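Local coordinates for alpha-14 giardin (PDB 3CHJ), which binds calcium and phosphatidylserine as an annexin and may act as a calcium-regulated structural element linking the phospholipid bilayer to the underlying axoneme, at the calcium ion site. Sequence-based numbering; all coordinates share one arbitrary frame.

The calcium ion site. Residues 174-176, 178-182, 185, 189, 224. With CA (calcium ion), chain B.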
loop_
_atom_site.group_PDB
_atom_site.type_symbol
_atom_site.label_atom_id
_atom_site.label_comp_id
_atom_site.label_asym_id
_atom_site.label_seq_id
_atom_site.Cartn_x
_atom_site.Cartn_y
_atom_site.Cartn_z
ATOM N N LYS A 174 16.926 5.382 -23.505
ATOM C CA LYS A 174 17.786 6.564 -23.540
ATOM C C LYS A 174 17.970 7.158 -22.141
ATOM O O LYS A 174 19.089 7.432 -21.703
ATOM C CB LYS A 174 17.214 7.596 -24.523
ATOM C CG LYS A 174 18.070 8.834 -24.760
ATOM C CD LYS A 174 17.770 9.940 -23.755
ATOM C CE LYS A 174 18.817 11.045 -23.785
ATOM N NZ LYS A 174 18.503 12.154 -22.828
ATOM N N ALA A 175 16.860 7.296 -21.424
ATOM C CA ALA A 175 16.887 7.824 -20.065
ATOM C C ALA A 175 17.701 6.937 -19.117
ATOM O O ALA A 175 18.465 7.431 -18.294
ATOM C CB ALA A 175 15.453 7.997 -19.561
ATOM N N ILE A 176 17.537 5.626 -19.243
ATOM C CA ILE A 176 18.262 4.678 -18.400
ATOM C C ILE A 176 19.777 4.741 -18.659
ATOM O O ILE A 176 20.588 4.583 -17.745
ATOM C CB ILE A 176 17.693 3.268 -18.609
ATOM C CG1 ILE A 176 16.326 3.162 -17.904
ATOM C CG2 ILE A 176 18.674 2.192 -18.119
ATOM C CD1 ILE A 176 15.505 1.922 -18.269
ATOM N N THR A 178 21.663 7.324 -19.552
ATOM C CA THR A 178 22.332 8.545 -19.075
ATOM C C THR A 178 22.333 8.651 -17.553
ATOM O O THR A 178 21.308 8.386 -16.896
ATOM C CB THR A 178 21.664 9.810 -19.627
ATOM O OG1 THR A 178 20.298 9.857 -19.170
ATOM C CG2 THR A 178 21.682 9.835 -21.157
ATOM N N LYS A 179 23.477 9.044 -16.991
ATOM C CA LYS A 179 23.598 9.255 -15.555
ATOM C C LYS A 179 22.742 10.441 -15.113
ATOM O O LYS A 179 22.883 11.553 -15.630
ATOM C CB LYS A 179 25.062 9.481 -15.174
ATOM C CG LYS A 179 25.330 9.499 -13.682
ATOM C CD LYS A 179 26.771 9.907 -13.394
ATOM C CE LYS A 179 27.738 8.773 -13.726
ATOM N NZ LYS A 179 29.167 9.148 -13.490
ATOM N N GLY A 180 21.838 10.188 -14.170
ATOM C CA GLY A 180 20.940 11.224 -13.655
ATOM C C GLY A 180 19.738 11.454 -14.569
ATOM O O GLY A 180 19.769 11.107 -15.753
ATOM N N VAL A 181 18.668 12.029 -14.018
ATOM C CA VAL A 181 17.485 12.352 -14.811
ATOM C C VAL A 181 17.735 13.676 -15.518
ATOM O O VAL A 181 17.787 14.731 -14.872
ATOM C CB VAL A 181 16.209 12.460 -13.930
ATOM C CG1 VAL A 181 14.999 12.823 -14.769
ATOM C CG2 VAL A 181 15.968 11.147 -13.155
ATOM N N LYS A 182 17.906 13.611 -16.832
ATOM C CA LYS A 182 18.077 14.808 -17.653
ATOM C C LYS A 182 16.740 15.514 -17.862
ATOM O O LYS A 182 15.678 14.907 -17.719
ATOM C CB LYS A 182 18.733 14.461 -18.996
ATOM C CG LYS A 182 20.025 13.644 -18.879
ATOM C CD LYS A 182 21.077 14.355 -18.045
ATOM C CE LYS A 182 22.412 13.639 -18.124
ATOM N NZ LYS A 182 23.419 14.292 -17.232
ATOM N N GLU A 185 14.233 13.938 -20.023
ATOM C CA GLU A 185 13.835 12.608 -19.565
ATOM C C GLU A 185 12.694 12.617 -18.543
ATOM O O GLU A 185 12.036 11.592 -18.343
ATOM C CB GLU A 185 15.048 11.870 -18.995
ATOM C CG GLU A 185 16.147 11.704 -20.072
ATOM C CD GLU A 185 17.486 11.212 -19.566
ATOM O OE1 GLU A 185 17.670 10.998 -18.348
ATOM O OE2 GLU A 185 18.388 11.043 -20.420
ATOM N N TRP A 189 9.709 9.488 -17.960
ATOM C CA TRP A 189 9.510 8.712 -16.744
ATOM C C TRP A 189 8.107 8.891 -16.180
ATOM O O TRP A 189 7.476 7.932 -15.729
ATOM C CB TRP A 189 10.525 9.113 -15.691
ATOM C CG TRP A 189 11.929 8.580 -15.906
ATOM C CD1 TRP A 189 13.048 9.313 -16.177
ATOM C CD2 TRP A 189 12.356 7.211 -15.819
ATOM N NE1 TRP A 189 14.154 8.492 -16.248
ATOM C CE2 TRP A 189 13.750 7.192 -16.074
ATOM C CE3 TRP A 189 11.691 5.997 -15.577
ATOM C CZ2 TRP A 189 14.499 6.000 -16.059
ATOM C CZ3 TRP A 189 12.424 4.806 -15.575
ATOM C CH2 TRP A 189 13.820 4.817 -15.824
ATOM N N GLU A 224 18.887 4.647 -12.387
ATOM C CA GLU A 224 18.516 6.053 -12.628
ATOM C C GLU A 224 18.269 6.870 -11.369
ATOM O O GLU A 224 18.570 8.074 -11.328
ATOM C CB GLU A 224 17.279 6.129 -13.538
ATOM C CG GLU A 224 16.823 7.561 -13.901
ATOM C CD GLU A 224 17.658 8.226 -15.003
ATOM O OE1 GLU A 224 18.897 8.047 -15.043
ATOM O OE2 GLU A 224 17.077 8.949 -15.831
HETATM CA CA CA B . 19.105 9.296 -17.195
#
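Seven protein oxygens surround the calcium ion of this annexin site, from carbonyls, a threonine hydroxyl and two carboxylates, an example of how backbone and side chains share the work of holding one ion. The backbone contributes the carbonyl oxygens of Ala175, at 2.3 Å from O to CA, and of Thr178 and Gly180. Gly180 presents its oxygen from an extended backbone with positive phi (81°), a conformation readily reached by glycine.

Side chains complete a seven-coordinate shell, although unseen waters could add to it. Thr178 binds twice, since its hydroxyl OG1 also lies 2.4 Å from CA. Glu224 is bidentate: CG stands anti to the backbone N, the chain bends at chi2 (79°), and OE1 and OE2 each lie 2.5 Å from CA. Glu185 is monodentate; its chain runs extended beyond CG and delivers OE1 alone, leaving OE2 at 3.7 Å from CA.

Hydrogen bonds around the ion help to hold the carboxylates in their orientation. OE2 of Glu185 is gripped twice, by Thr178 OG1, a metal ligand itself, at 2.6 Å on its syn lone pair and by the side-chain nitrogen NZ of Lys174 at 2.7 Å on its anti lone pair; the latter contact is also a salt bridge. From the second shell too, the backbone N of Lys182 meets Glu185 OE1 from above the carboxylate plane in a nearly straight bond (170°), and Trp189 NE1 points, close to its indole plane, at the anti lone pair of Glu224 OE2, 3.0 Å away. Lys174 may partly offset the charge of Glu185.

In the fold, the last turn of helix 162-177 gives Ala175, the loop that follows gives Thr178 and Gly180, 3-10 helix 183-185 supplies Glu185, and the end of helix 217-224 brings Glu224.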